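Local coordinates for protein cytochrome c551 (Achromobacter xylosoxidans, PDB 2ZON) that probably shuttles single electrons between redox partner proteins through its haem group, as expected of a class I c-type cytochrome, at residues 7-19 and 68-82. Sequence-based numbering, arbitrary orientation.
Sequences QLDPAGEKLYRSA and TAADEATLRAAVAYM. With HEM (protoporphyrin IX containing Fe), chain K.
Gly12 and Ala78 mark the point where helix 10-24 meets helix 72-85, their CA atoms only 3.6 Å apart. The segment axes approach to 7.0 Å at a crossing angle of -84°, and the bare alpha carbon of Gly12 lets the backbones meet: Gly12 CA lies 3.4 Å from Ala78 N and makes a C-H···O contact with Ala77 O. Next to this crossing Tyr81 enters as a knob among Gly12, Glu13, Tyr16 and Arg17. With CG anti to the backbone N (chi1 168°), its ring is carried across helix 10-24, and one face receives Glu13 CB, 4.0 Å from the ring centroid, in a CH-pi contact. Tyr81 CE2 lies over a face of the Tyr16 ring, 3.7 Å from Tyr16 CG, the two planes inclined at 52°. This near-perpendicular crossing of the N- and C-terminal helices, with an aromatic pair at the interface, is the signature of the cytochrome c fold, and its inner side lines part of the haem pocket. There Met82 SD borders the Tyr16 ring edge in a Met-aromatic contact while lying 3.5 Å from haem CHB, and Leu15 CD1 fits between Ala70, Leu75 and Ala78, with Leu75 CD2 against the haem CBB carbon. Leu34 covers Tyr16, Tyr81 and Met82 from a loop. The outer margin is looser and wetter. Leu8 is exposed and lays CD2 on Ala80 CB at 3.8 Å; close by, a water accepts from Asp9 N and donates to Ala77 O, joining the backbones. A second water, in the plane of both the guanidinium and the phenol ring, takes the N-H of Arg17 NE and bonds to Tyr81 OH, while Arg17 NH1 is salt-bridged to Glu13 OE1.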
loop_
_atom_site.group_PDB
_atom_site.type_symbol
_atom_site.label_atom_id
_atom_site.label_comp_id
_atom_site.label_asym_id
_atom_site.label_seq_id
_atom_site.Cartn_x
_atom_site.Cartn_y
_atom_site.Cartn_z
ATOM N N GLN D 7 46.601 8.145 16.356
ATOM C CA GLN D 7 45.989 7.499 15.162
ATOM C C GLN D 7 44.836 6.610 15.594
ATOM O O GLN D 7 45.007 5.768 16.472
ATOM C CB GLN D 7 47.049 6.657 14.451
ATOM C CG GLN D 7 46.609 5.995 13.187
ATOM C CD GLN D 7 47.759 5.266 12.520
ATOM O OE1 GLN D 7 48.614 5.889 11.891
ATOM N NE2 GLN D 7 47.790 3.939 12.667
ATOM N N LEU D 8 43.678 6.781 14.957
ATOM C CA LEU D 8 42.493 5.960 15.261
ATOM C C LEU D 8 42.654 4.506 14.839
ATOM O O LEU D 8 43.470 4.183 13.971
ATOM C CB LEU D 8 41.248 6.536 14.572
ATOM C CG LEU D 8 40.753 7.921 15.004
ATOM C CD1 LEU D 8 39.548 8.284 14.163
ATOM C CD2 LEU D 8 40.421 7.961 16.481
ATOM N N ASP D 9 41.861 3.635 15.456
ATOM C CA ASP D 9 41.802 2.236 15.062
ATOM C C ASP D 9 40.457 1.923 14.389
ATOM O O ASP D 9 39.401 2.380 14.848
ATOM C CB ASP D 9 42.039 1.318 16.268
ATOM C CG ASP D 9 42.231 -0.131 15.861
ATOM O OD1 ASP D 9 43.392 -0.598 15.799
ATOM O OD2 ASP D 9 41.223 -0.792 15.549
ATOM N N PRO D 10 40.493 1.168 13.288
ATOM C CA PRO D 10 39.264 0.895 12.531
ATOM C C PRO D 10 38.184 0.200 13.379
ATOM O O PRO D 10 36.993 0.335 13.082
ATOM C CB PRO D 10 39.739 -0.034 11.402
ATOM C CG PRO D 10 41.224 0.185 11.317
ATOM C CD PRO D 10 41.690 0.565 12.660
ATOM N N ALA D 11 38.596 -0.533 14.415
ATOM C CA ALA D 11 37.645 -1.229 15.301
ATOM C C ALA D 11 36.662 -0.247 15.993
ATOM O O ALA D 11 35.515 -0.606 16.304
ATOM C CB ALA D 11 38.394 -2.045 16.329
ATOM N N GLY D 12 37.108 0.991 16.224
ATOM C CA GLY D 12 36.257 1.991 16.904
ATOM C C GLY D 12 35.071 2.426 16.051
ATOM O O GLY D 12 33.912 2.315 16.462
ATOM N N GLU D 13 35.369 2.923 14.855
ATOM C CA GLU D 13 34.331 3.260 13.881
ATOM C C GLU D 13 33.390 2.072 13.608
ATOM O O GLU D 13 32.182 2.241 13.562
ATOM C CB GLU D 13 34.951 3.749 12.571
ATOM C CG GLU D 13 33.909 4.213 11.548
ATOM C CD GLU D 13 34.510 4.740 10.260
ATOM O OE1 GLU D 13 33.712 5.009 9.331
ATOM O OE2 GLU D 13 35.763 4.890 10.159
ATOM N N LYS D 14 33.953 0.875 13.444
ATOM C CA LYS D 14 33.151 -0.332 13.195
ATOM C C LYS D 14 32.146 -0.556 14.323
ATOM O O LYS D 14 30.972 -0.839 14.069
ATOM C CB LYS D 14 34.060 -1.561 13.069
ATOM C CG LYS D 14 33.328 -2.854 12.803
ATOM C CD LYS D 14 34.337 -3.978 12.679
ATOM C CE LYS D 14 33.675 -5.302 12.328
ATOM N NZ LYS D 14 33.108 -5.949 13.533
ATOM N N LEU D 15 32.611 -0.448 15.565
ATOM C CA LEU D 15 31.713 -0.587 16.708
ATOM C C LEU D 15 30.664 0.523 16.683
ATOM O O LEU D 15 29.451 0.276 16.855
ATOM C CB LEU D 15 32.500 -0.525 18.014
ATOM C CG LEU D 15 32.030 -1.293 19.258
ATOM C CD1 LEU D 15 32.261 -0.481 20.542
ATOM C CD2 LEU D 15 30.615 -1.909 19.211
ATOM N N TYR D 16 31.128 1.746 16.433
ATOM C CA TYR D 16 30.229 2.891 16.391
ATOM C C TYR D 16 29.119 2.622 15.369
ATOM O O TYR D 16 27.937 2.773 15.683
ATOM C CB TYR D 16 30.969 4.202 16.057
ATOM C CG TYR D 16 29.976 5.347 15.985
ATOM C CD1 TYR D 16 29.630 6.080 17.126
ATOM C CD2 TYR D 16 29.326 5.648 14.785
ATOM C CE1 TYR D 16 28.660 7.112 17.061
ATOM C CE2 TYR D 16 28.373 6.662 14.714
ATOM C CZ TYR D 16 28.050 7.389 15.843
ATOM O OH TYR D 16 27.092 8.380 15.736
ATOM N N ARG D 17 29.504 2.201 14.157
ATOM C CA ARG D 17 28.540 1.984 13.075
ATOM C C ARG D 17 27.564 0.833 13.347
ATOM O O ARG D 17 26.470 0.799 12.789
ATOM C CB ARG D 17 29.275 1.710 11.763
ATOM C CG ARG D 17 29.357 2.884 10.834
ATOM C CD ARG D 17 30.104 4.040 11.448
ATOM N NE ARG D 17 30.238 5.178 10.529
ATOM C CZ ARG D 17 30.813 5.113 9.329
ATOM N NH1 ARG D 17 31.298 3.962 8.880
ATOM N NH2 ARG D 17 30.911 6.199 8.578
ATOM N N SER D 18 27.970 -0.111 14.187
ATOM C CA SER D 18 27.142 -1.279 14.449
ATOM C C SER D 18 26.116 -1.008 15.540
ATOM O O SER D 18 25.037 -1.603 15.531
ATOM C CB SER D 18 28.018 -2.444 14.886
ATOM O OG SER D 18 28.397 -2.269 16.241
ATOM N N ALA D 19 26.452 -0.132 16.479
ATOM C CA ALA D 19 25.670 -0.008 17.717
ATOM C C ALA D 19 25.408 1.430 18.162
ATOM O O ALA D 19 24.260 1.916 18.132
ATOM C CB ALA D 19 26.368 -0.779 18.830
ATOM N N THR D 68 26.587 -2.793 24.385
ATOM C CA THR D 68 27.328 -3.789 23.615
ATOM C C THR D 68 28.047 -4.773 24.539
ATOM O O THR D 68 28.058 -4.598 25.761
ATOM C CB THR D 68 28.387 -3.131 22.701
ATOM O OG1 THR D 68 29.482 -2.668 23.504
ATOM C CG2 THR D 68 27.799 -1.968 21.924
ATOM N N ALA D 69 28.644 -5.800 23.936
ATOM C CA ALA D 69 29.484 -6.743 24.674
ATOM C C ALA D 69 30.945 -6.549 24.277
ATOM O O ALA D 69 31.774 -7.450 24.453
ATOM C CB ALA D 69 29.052 -8.163 24.392
ATOM N N ALA D 70 31.263 -5.373 23.742
ATOM C CA ALA D 70 32.627 -5.072 23.276
ATOM C C ALA D 70 33.592 -5.023 24.449
ATOM O O ALA D 70 33.202 -4.687 25.568
ATOM C CB ALA D 70 32.644 -3.752 22.541
ATOM N N ASP D 71 34.856 -5.343 24.190
ATOM C CA ASP D 71 35.852 -5.209 25.230
ATOM C C ASP D 71 36.276 -3.746 25.459
ATOM O O ASP D 71 35.934 -2.837 24.669
ATOM C CB ASP D 71 37.025 -6.207 25.042
ATOM C CG ASP D 71 37.972 -5.839 23.896
ATOM O OD1 ASP D 71 37.831 -4.762 23.298
ATOM O OD2 ASP D 71 38.879 -6.661 23.605
ATOM N N GLU D 72 36.979 -3.511 26.563
ATOM C CA GLU D 72 37.367 -2.159 26.935
ATOM C C GLU D 72 38.182 -1.474 25.838
ATOM O O GLU D 72 37.952 -0.298 25.542
ATOM C CB GLU D 72 38.112 -2.179 28.279
ATOM C CG GLU D 72 38.357 -0.814 28.897
ATOM C CD GLU D 72 39.414 -0.886 29.991
ATOM O OE1 GLU D 72 39.151 -1.556 31.017
ATOM O OE2 GLU D 72 40.515 -0.319 29.806
ATOM N N ALA D 73 39.126 -2.198 25.221
ATOM C CA ALA D 73 39.942 -1.604 24.153
ATOM C C ALA D 73 39.104 -1.164 22.944
ATOM O O ALA D 73 39.401 -0.139 22.312
ATOM C CB ALA D 73 41.038 -2.569 23.708
ATOM N N THR D 74 38.082 -1.952 22.605
ATOM C CA THR D 74 37.266 -1.635 21.441
ATOM C C THR D 74 36.394 -0.431 21.807
ATOM O O THR D 74 36.214 0.479 21.003
ATOM C CB THR D 74 36.401 -2.828 20.999
ATOM O OG1 THR D 74 37.248 -3.945 20.688
ATOM C CG2 THR D 74 35.566 -2.476 19.753
ATOM N N LEU D 75 35.842 -0.443 23.027
ATOM C CA LEU D 75 35.080 0.717 23.505
ATOM C C LEU D 75 35.948 1.986 23.544
ATOM O O LEU D 75 35.487 3.063 23.168
ATOM C CB LEU D 75 34.441 0.448 24.880
ATOM C CG LEU D 75 33.314 -0.590 24.921
ATOM C CD1 LEU D 75 33.027 -1.065 26.344
ATOM C CD2 LEU D 75 32.046 -0.053 24.301
ATOM N N ARG D 76 37.194 1.862 23.999
ATOM C CA ARG D 76 38.112 3.009 23.983
ATOM C C ARG D 76 38.269 3.567 22.571
ATOM O O ARG D 76 38.269 4.796 22.366
ATOM C CB ARG D 76 39.475 2.612 24.544
ATOM C CG ARG D 76 40.501 3.733 24.480
ATOM C CD ARG D 76 41.826 3.309 25.059
ATOM N NE ARG D 76 41.688 3.094 26.491
ATOM C CZ ARG D 76 41.609 1.905 27.074
ATOM N NH1 ARG D 76 41.464 1.834 28.391
ATOM N NH2 ARG D 76 41.678 0.789 26.350
ATOM N N ALA D 77 38.409 2.654 21.606
ATOM C CA ALA D 77 38.561 3.012 20.201
ATOM C C ALA D 77 37.319 3.719 19.645
ATOM O O ALA D 77 37.438 4.641 18.830
ATOM C CB ALA D 77 38.904 1.772 19.365
ATOM N N ALA D 78 36.135 3.294 20.090
ATOM C CA ALA D 78 34.898 3.925 19.641
ATOM C C ALA D 78 34.761 5.318 20.254
ATOM O O ALA D 78 34.353 6.255 19.566
ATOM C CB ALA D 78 33.673 3.044 19.971
ATOM N N VAL D 79 35.120 5.448 21.534
ATOM C CA VAL D 79 35.149 6.756 22.182
ATOM C C VAL D 79 36.113 7.667 21.405
ATOM O O VAL D 79 35.760 8.805 21.098
ATOM C CB VAL D 79 35.467 6.687 23.704
ATOM C CG1 VAL D 79 35.729 8.089 24.272
ATOM C CG2 VAL D 79 34.302 6.014 24.470
ATOM N N ALA D 80 37.284 7.144 21.043
ATOM C CA ALA D 80 38.281 7.904 20.294
ATOM C C ALA D 80 37.749 8.394 18.944
ATOM O O ALA D 80 38.002 9.532 18.556
ATOM C CB ALA D 80 39.571 7.085 20.122
ATOM N N TYR D 81 37.012 7.539 18.240
ATOM C CA TYR D 81 36.400 7.903 16.963
ATOM C C TYR D 81 35.396 9.050 17.166
ATOM O O TYR D 81 35.319 9.997 16.364
ATOM C CB TYR D 81 35.697 6.680 16.360
ATOM C CG TYR D 81 34.792 7.001 15.188
ATOM C CD1 TYR D 81 35.318 7.292 13.923
ATOM C CD2 TYR D 81 33.404 6.993 15.338
ATOM C CE1 TYR D 81 34.472 7.570 12.835
ATOM C CE2 TYR D 81 32.569 7.272 14.274
ATOM C CZ TYR D 81 33.100 7.564 13.030
ATOM O OH TYR D 81 32.233 7.834 11.989
ATOM N N MET D 82 34.626 8.950 18.247
ATOM C CA MET D 82 33.594 9.950 18.534
ATOM C C MET D 82 34.224 11.310 18.855
ATOM O O MET D 82 33.822 12.336 18.281
ATOM C CB MET D 82 32.659 9.445 19.633
ATOM C CG MET D 82 31.858 8.241 19.160
ATOM S SD MET D 82 30.816 7.534 20.444
ATOM C CE MET D 82 29.515 8.772 20.526
HETATM C CHA HEM K . 26.677 9.844 26.317
HETATM C CHB HEM K . 29.656 7.064 23.762
HETATM C CHC HEM K . 26.039 4.009 22.995
HETATM C CHD HEM K . 22.962 7.333 24.562
HETATM C C1A HEM K . 27.869 9.368 25.764
HETATM C C2A HEM K . 29.158 9.871 25.949
HETATM C C3A HEM K . 29.997 9.059 25.212
HETATM C C4A HEM K . 29.226 8.082 24.601
HETATM C CMA HEM K . 31.525 9.170 25.061
HETATM C CAA HEM K . 29.535 11.083 26.795
HETATM C CBA HEM K . 29.623 10.698 28.258
HETATM C CGA HEM K . 28.949 11.776 29.108
HETATM O O1A HEM K . 27.835 12.203 28.733
HETATM O O2A HEM K . 29.578 12.149 30.110
HETATM C C1B HEM K . 28.986 5.904 23.388
HETATM C C2B HEM K . 29.533 4.772 22.810
HETATM C C3B HEM K . 28.509 3.872 22.600
HETATM C C4B HEM K . 27.337 4.517 23.016
HETATM C CMB HEM K . 31.045 4.582 22.535
HETATM C CAB HEM K . 28.622 2.506 21.920
HETATM C CBB HEM K . 29.664 1.563 22.551
HETATM C C1C HEM K . 24.818 4.619 23.295
HETATM C C2C HEM K . 23.532 4.124 23.086
HETATM C C3C HEM K . 22.619 5.061 23.545
HETATM C C4C HEM K . 23.400 6.127 24.013
HETATM C CMC HEM K . 23.224 2.761 22.445
HETATM C CAC HEM K . 21.103 4.919 23.400
HETATM C CBC HEM K . 20.421 3.730 24.091
HETATM C C1D HEM K . 23.670 8.300 25.273
HETATM C C2D HEM K . 23.159 9.335 26.055
HETATM C C3D HEM K . 24.209 10.065 26.567
HETATM C C4D HEM K . 25.363 9.458 26.075
HETATM C CMD HEM K . 21.663 9.603 26.302
HETATM C CAD HEM K . 24.141 11.286 27.514
HETATM C CBD HEM K . 23.986 10.792 28.962
HETATM C CGD HEM K . 23.304 11.814 29.896
HETATM O O1D HEM K . 23.825 12.948 29.975
HETATM O O2D HEM K . 22.277 11.443 30.519
HETATM N NA HEM K . 27.948 8.299 24.952
HETATM N NB HEM K . 27.656 5.722 23.501
HETATM N NC HEM K . 24.708 5.836 23.853
HETATM N ND HEM K . 25.008 8.402 25.309
HETATM FE FE HEM K . 26.349 7.106 24.394
HETATM O O HOH W 1 39.920 4.529 17.349
HETATM O O HOH W 2 29.593 7.770 11.267
#